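Local structure of PfhB2 (Pasteurella multocida, 6U8T) at residues Phe174-Phe179 with Glu196-Lys201. The protein probably acts as a cysteine protease, being the YopT-like toxin domain of a large surface virulence protein. The protein carries 1 engineered substitution. Numbering follows the deposited sequence.
Sequences FFDPNF and EAFWEK
F198 reaches from helix 187-201 and overlaps the edge of F174, with one face of its ring turned to that neighbour, whose CE2 lies over the rim of the face. Together with F179 the two rings form an aromatic cluster, a compact example of how a helix can be joined to the end of a strand, here strand 171-176 of the antiparallel sheet, by aromatic side chains without any hydrogen bond between the two segments. Both pairs are offset edge-to-face, but the central ring plays a different part in each. Toward F174 it presents a face, with CE2 of F198 3.8 Å from CE2 of F174 and the planes turned 79° apart. Toward F179 it supplies an edge, its CE1 standing 3.9 Å from F179 CD2, and the centroids lie 5.8 Å apart. The CB of F198 already points toward the strand; with CG anti to the backbone N and beside the carbonyl carbon (chi1 -173°), the ring extends between F174 and F179.

Between the phenylalanines a carboxylate enters the apolar group. D176 OD1 accepts a hydrogen bond from the backbone N of N178, 3.0 Å away, which closes an Asx turn; this amide comes from above the carboxylate plane. OD1 is also hydrogen-bonded to NE2 of H161, and OD2 to the hydroxyl of Y204, so both oxygens of this buried group have polar partners. The Asp-His pair, with C42 of the second subunit packed against P177, is consistent with the active-site arrangement of clan CA cysteine proteases, which would place the aromatic cluster against the aspartate of that site. The carboxylate plane is inclined 74° to the F198 ring, and OD2 of D176 meets the rim of that ring in its plane, 3.2 Å from CZ of F198.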
ATOM      1  N   PHE C 174     -18.904  17.598   1.049  1.00 47.99           N
ATOM      2  CA  PHE C 174     -17.788  16.625   1.111  1.00 44.82           C
ATOM      3  C   PHE C 174     -16.546  17.272   0.501  1.00 43.92           C
ATOM      4  O   PHE C 174     -16.661  17.860  -0.576  1.00 44.47           O
ATOM      5  CB  PHE C 174     -18.181  15.344   0.383  1.00 43.78           C
ATOM      6  CG  PHE C 174     -17.115  14.280   0.411  1.00 40.92           C
ATOM      7  CD1 PHE C 174     -16.771  13.664   1.598  1.00 40.27           C
ATOM      8  CD2 PHE C 174     -16.459  13.898  -0.741  1.00 39.49           C
ATOM      9  CE1 PHE C 174     -15.790  12.682   1.631  1.00 38.21           C
ATOM     10  CE2 PHE C 174     -15.452  12.948  -0.705  1.00 37.24           C
ATOM     11  CZ  PHE C 174     -15.139  12.325   0.469  1.00 36.68           C
ATOM     12  N   PHE C 175     -15.403  17.215   1.179  1.00 42.44           N
ATOM     13  CA  PHE C 175     -14.158  17.866   0.708  1.00 41.50           C
ATOM     14  C   PHE C 175     -13.037  16.836   0.700  1.00 38.92           C
ATOM     15  O   PHE C 175     -12.763  16.213   1.746  1.00 37.79           O
ATOM     16  CB  PHE C 175     -13.808  19.094   1.557  1.00 43.24           C
ATOM     17  CG  PHE C 175     -12.475  19.695   1.195  1.00 43.34           C
ATOM     18  CD1 PHE C 175     -12.317  20.454   0.044  1.00 43.84           C
ATOM     19  CD2 PHE C 175     -11.358  19.461   1.988  1.00 42.40           C
ATOM     20  CE1 PHE C 175     -11.079  20.973  -0.299  1.00 43.44           C
ATOM     21  CE2 PHE C 175     -10.124  19.994   1.639  1.00 41.72           C
ATOM     22  CZ  PHE C 175      -9.988  20.755   0.507  1.00 42.03           C
ATOM     23  N   ASP C 176     -12.429  16.666  -0.469  1.00 37.85           N
ATOM     24  CA  ASP C 176     -11.254  15.787  -0.693  1.00 35.79           C
ATOM     25  C   ASP C 176     -10.125  16.630  -1.278  1.00 35.63           C
ATOM     26  O   ASP C 176     -10.180  17.034  -2.433  1.00 35.58           O
ATOM     27  CB  ASP C 176     -11.633  14.623  -1.599  1.00 34.76           C
ATOM     28  CG  ASP C 176     -10.537  13.588  -1.728  1.00 32.48           C
ATOM     29  OD1 ASP C 176      -9.379  13.920  -1.386  1.00 32.10           O
ATOM     30  OD2 ASP C 176     -10.860  12.458  -2.104  1.00 31.10           O
ATOM     31  N   PRO C 177      -9.075  16.929  -0.492  1.00 35.60           N
ATOM     32  CA  PRO C 177      -7.981  17.778  -0.946  1.00 36.33           C
ATOM     33  C   PRO C 177      -7.286  17.263  -2.218  1.00 35.75           C
ATOM     34  O   PRO C 177      -6.496  18.006  -2.763  1.00 35.10           O
ATOM     35  CB  PRO C 177      -6.958  17.783   0.195  1.00 36.01           C
ATOM     36  CG  PRO C 177      -7.584  17.060   1.348  1.00 35.86           C
ATOM     37  CD  PRO C 177      -8.900  16.476   0.884  1.00 36.08           C
ATOM     38  N   ASN C 178      -7.582  16.016  -2.615  1.00 36.74           N
ATOM     39  CA  ASN C 178      -7.058  15.356  -3.846  1.00 35.72           C
ATOM     40  C   ASN C 178      -7.926  15.726  -5.064  1.00 36.48           C
ATOM     41  O   ASN C 178      -7.484  15.416  -6.185  1.00 35.89           O
ATOM     42  CB  ASN C 178      -7.050  13.829  -3.732  1.00 34.43           C
ATOM     43  CG  ASN C 178      -5.794  13.275  -3.096  1.00 37.66           C
ATOM     44  OD1 ASN C 178      -4.917  14.049  -2.675  1.00 40.25           O
ATOM     45  ND2 ASN C 178      -5.714  11.946  -3.006  1.00 34.38           N
ATOM     46  N   PHE C 179      -9.129  16.272  -4.859  1.00 37.33           N
ATOM     47  CA  PHE C 179     -10.100  16.554  -5.955  1.00 39.95           C
ATOM     48  C   PHE C 179     -10.765  17.922  -5.780  1.00 42.71           C
ATOM     49  O   PHE C 179     -10.712  18.729  -6.720  1.00 47.72           O
ATOM     50  CB  PHE C 179     -11.141  15.438  -6.053  1.00 39.06           C
ATOM     51  CG  PHE C 179     -10.559  14.094  -6.388  1.00 37.00           C
ATOM     52  CD1 PHE C 179     -10.155  13.788  -7.671  1.00 36.24           C
ATOM     53  CD2 PHE C 179     -10.448  13.122  -5.420  1.00 36.77           C
ATOM     54  CE1 PHE C 179      -9.645  12.540  -7.983  1.00 35.25           C
ATOM     55  CE2 PHE C 179      -9.920  11.871  -5.716  1.00 35.08           C
ATOM     56  CZ  PHE C 179      -9.509  11.586  -6.999  1.00 34.08           C
ATOM     57  N   GLU C 196     -21.449   4.336  -5.265  1.00 61.20           N
ATOM     58  CA  GLU C 196     -21.634   3.818  -6.648  1.00 59.85           C
ATOM     59  C   GLU C 196     -20.648   4.476  -7.616  1.00 57.74           C
ATOM     60  O   GLU C 196     -20.378   3.837  -8.628  1.00 57.86           O
ATOM     61  CB  GLU C 196     -23.058   4.033  -7.143  1.00 62.01           C
ATOM     62  CG  GLU C 196     -24.109   3.207  -6.416  1.00 65.88           C
ATOM     63  CD  GLU C 196     -25.545   3.621  -6.753  1.00 74.53           C
ATOM     64  OE1 GLU C 196     -25.739   4.342  -7.754  1.00 70.17           O
ATOM     65  OE2 GLU C 196     -26.480   3.270  -5.991  1.00 83.74           O
ATOM     66  N   ALA C 197     -20.123   5.669  -7.313  1.00 54.69           N
ATOM     67  CA  ALA C 197     -19.305   6.467  -8.253  1.00 52.56           C
ATOM     68  C   ALA C 197     -17.932   6.766  -7.647  1.00 51.81           C
ATOM     69  O   ALA C 197     -16.934   6.276  -8.189  1.00 50.23           O
ATOM     70  CB  ALA C 197     -20.037   7.722  -8.630  1.00 56.86           C
ATOM     71  N   PHE C 198     -17.875   7.502  -6.537  1.00 49.80           N
ATOM     72  CA  PHE C 198     -16.615   8.044  -5.974  1.00 45.99           C
ATOM     73  C   PHE C 198     -15.686   6.909  -5.537  1.00 44.07           C
ATOM     74  O   PHE C 198     -14.485   6.971  -5.851  1.00 40.52           O
ATOM     75  CB  PHE C 198     -16.869   8.975  -4.791  1.00 46.57           C
ATOM     76  CG  PHE C 198     -15.634   9.685  -4.303  1.00 45.74           C
ATOM     77  CD1 PHE C 198     -14.990  10.613  -5.107  1.00 44.87           C
ATOM     78  CD2 PHE C 198     -15.100   9.404  -3.055  1.00 44.48           C
ATOM     79  CE1 PHE C 198     -13.841  11.253  -4.672  1.00 43.99           C
ATOM     80  CE2 PHE C 198     -13.949  10.038  -2.626  1.00 43.55           C
ATOM     81  CZ  PHE C 198     -13.332  10.971  -3.429  1.00 43.65           C
ATOM     82  N   TRP C 199     -16.200   5.914  -4.815  1.00 44.18           N
ATOM     83  CA  TRP C 199     -15.345   4.942  -4.096  1.00 43.98           C
ATOM     84  C   TRP C 199     -14.417   4.236  -5.080  1.00 45.67           C
ATOM     85  O   TRP C 199     -13.220   4.229  -4.811  1.00 45.68           O
ATOM     86  CB  TRP C 199     -16.212   3.977  -3.299  1.00 43.26           C
ATOM     87  CG  TRP C 199     -15.424   3.143  -2.363  1.00 39.82           C
ATOM     88  CD1 TRP C 199     -15.412   1.788  -2.323  1.00 40.19           C
ATOM     89  CD2 TRP C 199     -14.521   3.591  -1.345  1.00 38.34           C
ATOM     90  NE1 TRP C 199     -14.557   1.343  -1.345  1.00 39.04           N
ATOM     91  CE2 TRP C 199     -14.002   2.431  -0.716  1.00 38.35           C
ATOM     92  CE3 TRP C 199     -14.122   4.841  -0.869  1.00 38.18           C
ATOM     93  CZ2 TRP C 199     -13.072   2.499   0.323  1.00 35.80           C
ATOM     94  CZ3 TRP C 199     -13.213   4.900   0.172  1.00 37.46           C
ATOM     95  CH2 TRP C 199     -12.694   3.748   0.754  1.00 35.09           C
ATOM     96  N   GLU C 200     -14.941   3.727  -6.199  1.00 48.85           N
ATOM     97  CA  GLU C 200     -14.142   3.079  -7.273  1.00 51.27           C
ATOM     98  C   GLU C 200     -13.316   4.118  -8.037  1.00 47.31           C
ATOM     99  O   GLU C 200     -12.111   3.936  -8.136  1.00 46.63           O
ATOM    100  CB  GLU C 200     -15.030   2.286  -8.230  1.00 57.22           C
ATOM    101  CG  GLU C 200     -15.232   0.853  -7.770  1.00 67.90           C
ATOM    102  CD  GLU C 200     -15.577  -0.131  -8.878  1.00 81.25           C
ATOM    103  OE1 GLU C 200     -16.465   0.201  -9.701  1.00 85.20           O
ATOM    104  OE2 GLU C 200     -14.947  -1.222  -8.922  1.00 86.82           O
ATOM    105  N   LYS C 201     -13.932   5.168  -8.550  1.00 50.42           N
ATOM    106  CA  LYS C 201     -13.297   6.149  -9.481  1.00 50.87           C
ATOM    107  C   LYS C 201     -12.172   6.927  -8.788  1.00 50.37           C
ATOM    108  O   LYS C 201     -11.316   7.465  -9.521  1.00 50.09           O
ATOM    109  CB  LYS C 201     -14.312   7.136 -10.048  1.00 51.55           C
ATOM    110  CG  LYS C 201     -15.297   6.549 -11.045  1.00 59.56           C
ATOM    111  CD  LYS C 201     -16.088   7.643 -11.760  1.00 70.45           C
ATOM    112  CE  LYS C 201     -16.920   7.143 -12.924  1.00 74.42           C
ATOM    113  NZ  LYS C 201     -18.107   6.397 -12.449  1.00 75.92           N
TER